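Local atomic coordinates of amino acid amide racemase (Ochrobactrum anthropi, PDB entry 6GIO), a protein that belongs to the class-III aminotransferase family of pyridoxal-phosphate enzymes and carries covalently bound pyridoxal-5'-phosphate. Residues Val263-Gly268 against Ala277-Gln282; Val235-Val240 against His251-Glu256. All coordinates share one frame; numbering follows the deposited sequence.

Contact 1 of 2, residues Val263-Gly268 against Ala277-Gln282; sequences VVFGKG and AVVGPQ. With PLP (pyridoxal-5'-phosphate), chain G.
Phe265 turns its CG anti to its own carbonyl carbon (chi1 -61°), and Val279 puts CG2 in the same relation to its backbone; the two side chains cross obliquely, and CE2 of Phe265 meets CG2 of Val279 at 3.8 Å. The methyl lies in the plane of the ring, at its edge, while CG1 of Val263 covers part of one face near the rim. Beta-branched valines favour the extended backbone, their apolar branches and the Phe265 ring suit a buried face, and the small Ala277 fits opposite Phe265.

The two backbones form an antiparallel ladder, their axes 4.8 Å apart. Val263 and Val279 are a hydrogen-bonded pair with bonds in both directions, as are Phe265 and Ala277; the Phe265 N to Ala277 O bond is the shortest of the four at 2.8 Å and almost straight. Ala277 N reaches Phe265 O at 3.1 Å from above the carbonyl plane. Between these pairs Val264 and Val278 form a non-hydrogen-bonded pair whose side chains point to the other face, CG2 to CG2 at 4.5 Å.

Just past the strand, Lys267 NZ is bonded covalently to PLP C4A at 1.3 Å, consistent with the internal aldimine of fold-type I PLP enzymes. Strand 276-281 lies between 262-265 and 104-109; Val264 and Val278 pack on Ala115 of helix 112-127, while Ala277 and Val279 face helix 85-97.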
loop_
_atom_site.group_PDB
_atom_site.type_symbol
_atom_site.label_atom_id
_atom_site.label_comp_id
_atom_site.label_asym_id
_atom_site.label_seq_id
_atom_site.Cartn_x
_atom_site.Cartn_y
_atom_site.Cartn_z
ATOM N N VAL C 263 -3.783 -17.976 -0.572
ATOM C CA VAL C 263 -3.616 -17.377 -1.882
ATOM C C VAL C 263 -3.490 -15.873 -1.736
ATOM O O VAL C 263 -4.230 -15.269 -0.948
ATOM C CB VAL C 263 -4.790 -17.705 -2.833
ATOM C CG1 VAL C 263 -4.516 -17.127 -4.212
ATOM C CG2 VAL C 263 -5.020 -19.212 -2.936
ATOM N N VAL C 264 -2.547 -15.290 -2.477
ATOM C CA VAL C 264 -2.301 -13.841 -2.450
ATOM C C VAL C 264 -2.713 -13.263 -3.793
ATOM O O VAL C 264 -2.312 -13.794 -4.884
ATOM C CB VAL C 264 -0.818 -13.537 -2.149
ATOM C CG1 VAL C 264 -0.548 -12.013 -2.059
ATOM C CG2 VAL C 264 -0.389 -14.232 -0.863
ATOM N N PHE C 265 -3.570 -12.219 -3.741
ATOM C CA PHE C 265 -4.054 -11.577 -4.939
ATOM C C PHE C 265 -3.610 -10.122 -5.020
ATOM O O PHE C 265 -3.369 -9.478 -3.996
ATOM C CB PHE C 265 -5.573 -11.600 -4.989
ATOM C CG PHE C 265 -6.190 -12.979 -5.001
ATOM C CD1 PHE C 265 -6.386 -13.645 -6.183
ATOM C CD2 PHE C 265 -6.687 -13.539 -3.830
ATOM C CE1 PHE C 265 -6.992 -14.868 -6.199
ATOM C CE2 PHE C 265 -7.334 -14.766 -3.841
ATOM C CZ PHE C 265 -7.470 -15.438 -5.028
ATOM N N GLY C 266 -3.530 -9.600 -6.238
ATOM C CA GLY C 266 -3.228 -8.187 -6.407
ATOM C C GLY C 266 -3.347 -7.724 -7.824
ATOM O O GLY C 266 -4.082 -8.290 -8.624
ATOM N N LYS C 267 -2.593 -6.675 -8.136
ATOM C CA LYS C 267 -2.558 -6.126 -9.474
ATOM C C LYS C 267 -3.985 -6.024 -10.082
ATOM O O LYS C 267 -4.773 -5.154 -9.686
ATOM C CB LYS C 267 -1.578 -6.916 -10.335
ATOM C CG LYS C 267 -0.118 -6.499 -10.155
ATOM C CD LYS C 267 0.850 -7.292 -11.057
ATOM C CE LYS C 267 2.304 -6.780 -11.002
ATOM N NZ LYS C 267 3.101 -7.210 -9.829
ATOM N N GLY C 268 -4.308 -6.906 -11.028
ATOM C CA GLY C 268 -5.563 -6.853 -11.760
ATOM C C GLY C 268 -6.824 -6.944 -10.922
ATOM O O GLY C 268 -7.873 -6.581 -11.407
ATOM N N ALA C 277 -5.278 -8.766 -1.717
ATOM C CA ALA C 277 -5.944 -9.594 -0.717
ATOM C C ALA C 277 -5.174 -10.840 -0.395
ATOM O O ALA C 277 -4.424 -11.328 -1.231
ATOM C CB ALA C 277 -7.347 -9.949 -1.134
ATOM N N VAL C 278 -5.407 -11.357 0.815
ATOM C CA VAL C 278 -4.870 -12.626 1.262
ATOM C C VAL C 278 -6.043 -13.493 1.727
ATOM O O VAL C 278 -6.875 -13.094 2.564
ATOM C CB VAL C 278 -3.868 -12.457 2.420
ATOM C CG1 VAL C 278 -3.363 -13.802 2.918
ATOM C CG2 VAL C 278 -2.676 -11.614 1.986
ATOM N N VAL C 279 -6.141 -14.678 1.162
ATOM C CA VAL C 279 -7.212 -15.627 1.559
ATOM C C VAL C 279 -6.481 -16.742 2.246
ATOM O O VAL C 279 -5.518 -17.248 1.699
ATOM C CB VAL C 279 -7.999 -16.177 0.340
ATOM C CG1 VAL C 279 -9.009 -17.233 0.754
ATOM C CG2 VAL C 279 -8.721 -15.039 -0.333
ATOM N N GLY C 280 -6.879 -17.060 3.470
ATOM C CA GLY C 280 -6.162 -18.018 4.250
ATOM C C GLY C 280 -7.075 -18.732 5.222
ATOM O O GLY C 280 -8.243 -18.401 5.307
ATOM N N PRO C 281 -6.553 -19.741 5.918
ATOM C CA PRO C 281 -7.414 -20.474 6.853
ATOM C C PRO C 281 -7.656 -19.593 8.101
ATOM O O PRO C 281 -6.823 -18.732 8.411
ATOM C CB PRO C 281 -6.611 -21.744 7.199
ATOM C CG PRO C 281 -5.249 -21.548 6.664
ATOM C CD PRO C 281 -5.173 -20.254 5.893
ATOM N N GLN C 282 -8.774 -19.803 8.795
ATOM C CA GLN C 282 -9.149 -18.930 9.924
ATOM C C GLN C 282 -8.142 -18.937 11.084
ATOM O O GLN C 282 -7.823 -17.899 11.669
ATOM C CB GLN C 282 -10.550 -19.272 10.447
ATOM C CG GLN C 282 -10.959 -18.358 11.584
ATOM C CD GLN C 282 -12.290 -18.700 12.168
ATOM O OE1 GLN C 282 -12.715 -19.869 12.160
ATOM N NE2 GLN C 282 -12.983 -17.672 12.691
HETATM N N1 PLP G . 3.980 -10.855 -6.318
HETATM C C2 PLP G . 4.031 -11.049 -7.659
HETATM C C2A PLP G . 4.063 -12.414 -8.275
HETATM C C3 PLP G . 4.080 -9.892 -8.590
HETATM O O3 PLP G . 4.139 -10.100 -9.911
HETATM C C4 PLP G . 4.026 -8.516 -8.058
HETATM C C4A PLP G . 4.057 -7.346 -8.988
HETATM C C5 PLP G . 3.956 -8.420 -6.557
HETATM C C6 PLP G . 3.941 -9.603 -5.787
HETATM C C5A PLP G . 3.962 -7.054 -5.890
HETATM O O4P PLP G . 2.936 -6.158 -6.338
HETATM P P PLP G . 3.076 -4.579 -6.148
HETATM O O1P PLP G . 1.651 -4.132 -6.253
HETATM O O2P PLP G . 3.945 -4.073 -7.285
HETATM O O3P PLP G . 3.650 -4.382 -4.753
#

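Contact 2 of 2, residues Val235-Val240 against His251-Glu256. With PLP (pyridoxal-5'-phosphate), chain G.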
loop_
_atom_site.group_PDB
_atom_site.type_symbol
_atom_site.label_atom_id
_atom_site.label_comp_id
_atom_site.label_asym_id
_atom_site.label_seq_id
_atom_site.Cartn_x
_atom_site.Cartn_y
_atom_site.Cartn_z
ATOM N N VAL C 235 1.229 -23.890 2.267
ATOM C CA VAL C 235 1.512 -23.717 0.873
ATOM C C VAL C 235 0.811 -22.440 0.394
ATOM O O VAL C 235 -0.409 -22.292 0.505
ATOM C CB VAL C 235 1.042 -24.964 0.101
ATOM C CG1 VAL C 235 1.301 -24.820 -1.389
ATOM C CG2 VAL C 235 1.739 -26.211 0.655
ATOM N N VAL C 236 1.621 -21.499 -0.071
ATOM C CA VAL C 236 1.157 -20.169 -0.375
ATOM C C VAL C 236 1.350 -20.015 -1.871
ATOM O O VAL C 236 2.460 -20.143 -2.346
ATOM C CB VAL C 236 2.009 -19.075 0.342
ATOM C CG1 VAL C 236 1.515 -17.666 -0.007
ATOM C CG2 VAL C 236 2.049 -19.254 1.857
ATOM N N VAL C 237 0.299 -19.696 -2.609
ATOM C CA VAL C 237 0.451 -19.337 -4.005
ATOM C C VAL C 237 0.256 -17.815 -4.217
ATOM O O VAL C 237 -0.762 -17.230 -3.832
ATOM C CB VAL C 237 -0.530 -20.131 -4.920
ATOM C CG1 VAL C 237 -0.377 -19.684 -6.364
ATOM C CG2 VAL C 237 -0.272 -21.628 -4.831
ATOM N N ASP C 238 1.240 -17.198 -4.855
ATOM C CA ASP C 238 1.179 -15.779 -5.282
ATOM C C ASP C 238 0.509 -15.672 -6.654
ATOM O O ASP C 238 1.138 -15.973 -7.672
ATOM C CB ASP C 238 2.606 -15.235 -5.354
ATOM C CG ASP C 238 2.651 -13.723 -5.564
ATOM O OD1 ASP C 238 1.677 -13.172 -6.097
ATOM O OD2 ASP C 238 3.656 -13.079 -5.188
ATOM N N GLU C 239 -0.754 -15.260 -6.688
ATOM C CA GLU C 239 -1.499 -15.087 -7.932
ATOM C C GLU C 239 -1.490 -13.609 -8.362
ATOM O O GLU C 239 -2.228 -13.194 -9.229
ATOM C CB GLU C 239 -2.929 -15.591 -7.790
ATOM C CG GLU C 239 -3.062 -17.120 -7.614
ATOM C CD GLU C 239 -3.102 -17.917 -8.939
ATOM O OE1 GLU C 239 -3.622 -17.361 -9.937
ATOM O OE2 GLU C 239 -2.628 -19.102 -9.000
ATOM N N VAL C 240 -0.634 -12.820 -7.762
ATOM C CA VAL C 240 -0.684 -11.396 -7.989
ATOM C C VAL C 240 -0.564 -11.064 -9.466
ATOM O O VAL C 240 -1.309 -10.210 -9.979
ATOM C CB VAL C 240 0.405 -10.667 -7.162
ATOM C CG1 VAL C 240 0.534 -9.201 -7.612
ATOM C CG2 VAL C 240 0.053 -10.732 -5.688
ATOM N N HIS C 251 -7.842 -19.252 -11.605
ATOM C CA HIS C 251 -6.547 -19.158 -10.909
ATOM C C HIS C 251 -5.471 -19.955 -11.614
ATOM O O HIS C 251 -5.680 -21.132 -11.962
ATOM C CB HIS C 251 -6.669 -19.660 -9.478
ATOM C CG HIS C 251 -7.825 -19.084 -8.740
ATOM N ND1 HIS C 251 -7.883 -17.751 -8.382
ATOM C CD2 HIS C 251 -8.964 -19.661 -8.276
ATOM C CE1 HIS C 251 -9.025 -17.531 -7.753
ATOM N NE2 HIS C 251 -9.698 -18.672 -7.676
ATOM N N CYS C 252 -4.309 -19.332 -11.816
ATOM C CA CYS C 252 -3.249 -20.029 -12.505
ATOM C C CYS C 252 -2.875 -21.319 -11.806
ATOM O O CYS C 252 -2.433 -22.226 -12.434
ATOM C CB CYS C 252 -2.015 -19.167 -12.680
ATOM S SG CYS C 252 -0.719 -19.978 -13.666
ATOM N N PHE C 253 -3.010 -21.396 -10.492
ATOM C CA PHE C 253 -2.619 -22.649 -9.804
ATOM C C PHE C 253 -3.516 -23.823 -10.158
ATOM O O PHE C 253 -3.127 -24.997 -9.926
ATOM C CB PHE C 253 -2.555 -22.461 -8.289
ATOM C CG PHE C 253 -3.880 -22.236 -7.624
ATOM C CD1 PHE C 253 -4.688 -23.316 -7.256
ATOM C CD2 PHE C 253 -4.289 -20.952 -7.250
ATOM C CE1 PHE C 253 -5.884 -23.110 -6.595
ATOM C CE2 PHE C 253 -5.479 -20.751 -6.544
ATOM C CZ PHE C 253 -6.273 -21.826 -6.228
ATOM N N GLN C 254 -4.696 -23.546 -10.717
ATOM C CA GLN C 254 -5.595 -24.640 -11.104
ATOM C C GLN C 254 -5.070 -25.430 -12.313
ATOM O O GLN C 254 -5.530 -26.531 -12.553
ATOM C CB GLN C 254 -7.028 -24.137 -11.379
ATOM C CG GLN C 254 -7.720 -23.575 -10.167
ATOM C CD GLN C 254 -9.057 -22.936 -10.437
ATOM O OE1 GLN C 254 -9.177 -21.980 -11.213
ATOM N NE2 GLN C 254 -10.068 -23.399 -9.700
ATOM N N HIS C 255 -4.116 -24.864 -13.067
ATOM C CA HIS C 255 -3.415 -25.595 -14.101
ATOM C C HIS C 255 -2.445 -26.646 -13.500
ATOM O O HIS C 255 -2.029 -27.550 -14.187
ATOM C CB HIS C 255 -2.562 -24.638 -14.970
ATOM C CG HIS C 255 -3.359 -23.685 -15.793
ATOM N ND1 HIS C 255 -4.055 -24.073 -16.919
ATOM C CD2 HIS C 255 -3.571 -22.354 -15.658
ATOM C CE1 HIS C 255 -4.672 -23.022 -17.429
ATOM N NE2 HIS C 255 -4.392 -21.968 -16.687
ATOM N N GLU C 256 -2.031 -26.464 -12.245
ATOM C CA GLU C 256 -0.859 -27.147 -11.692
ATOM C C GLU C 256 -1.213 -28.160 -10.614
ATOM O O GLU C 256 -0.301 -28.688 -9.984
ATOM C CB GLU C 256 0.116 -26.125 -11.113
ATOM C CG GLU C 256 0.687 -25.147 -12.138
ATOM C CD GLU C 256 1.730 -25.775 -13.024
ATOM O OE1 GLU C 256 2.178 -26.913 -12.709
ATOM O OE2 GLU C 256 2.101 -25.128 -14.036
HETATM N N1 PLP G . 3.980 -10.855 -6.318
HETATM C C2 PLP G . 4.031 -11.049 -7.659
HETATM C C2A PLP G . 4.063 -12.414 -8.275
HETATM C C3 PLP G . 4.080 -9.892 -8.590
HETATM O O3 PLP G . 4.139 -10.100 -9.911
HETATM C C4 PLP G . 4.026 -8.516 -8.058
HETATM C C4A PLP G . 4.057 -7.346 -8.988
HETATM C C5 PLP G . 3.956 -8.420 -6.557
HETATM C C6 PLP G . 3.941 -9.603 -5.787
HETATM C C5A PLP G . 3.962 -7.054 -5.890
HETATM O O4P PLP G . 2.936 -6.158 -6.338
HETATM P P PLP G . 3.076 -4.579 -6.148
HETATM O O1P PLP G . 1.651 -4.132 -6.253
HETATM O O2P PLP G . 3.945 -4.073 -7.285
HETATM O O3P PLP G . 3.650 -4.382 -4.753
HETATM O O HOH W 1 -6.215 -16.030 -9.510
#
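Glu239 spends its buried carboxylate on two consecutive backbone N-H groups: OE1 accepts from Cys252 N and OE2 from Phe253 N, each at 2.8 Å. Both oxygens are met on the syn side, somewhat out of the carboxylate plane, and both bonds are bent. The grip falls on the first turn of the 3-10 segment starting at Cys252, where the N-H groups of Cys252 and Phe253 have no backbone acceptor within the segment; a carboxylate suits the place and, if ionised, would probably gain from their dipoles. A bend at chi2 (-86°) directs the glutamate's CD toward these groups.

OE1 also accepts from a water that hydrogen-bonds to His251 ND1 in the plane of the imidazole, while His251 NE2 is bound to Ile97 O. OE2 lies 3.0 Å from Phe253 CD2, at the edge of the ring, with the carboxylate and ring planes 80° apart. Apolar packing is added by Val237 CG1 against Phe253 CB at 4.0 Å.

The neighbouring Asp238 belongs to the cofactor pocket: OD2 is 2.5 Å from PLP N1, and OD1 takes the N-H of Val240 in an Asx turn that helps fix the carboxylate. Val240 CG1 lies 3.6 Å from PLP C4. Strand 234-238 runs parallel between strands 199-204 and 262-265, and Glu239 and Phe253 both pack on Val263 of the latter.

Contact 2 closes before contact 1 opens along the chain, and their centres are about 10 Å apart, on the same side of the chain's centre. They share one mixed seven-stranded sheet, in which strands 234-238 and 262-265 are parallel neighbours: Val264 N and O probably bond to Val237 O and Glu239 N, and Phe265 CE1 packs on His251 CE1 at 3.7 Å. Strand 276-281 then returns antiparallel beyond 262-265. The C-terminal end of strand 234-238 and the loop just after strand 262-265 thus bring Asp238, at the pyridine nitrogen, and Lys267, joined to C4A, to a single PLP, which is also hydrogen-bonded by Gly112, Ser113 and, from the second subunit, Thr295.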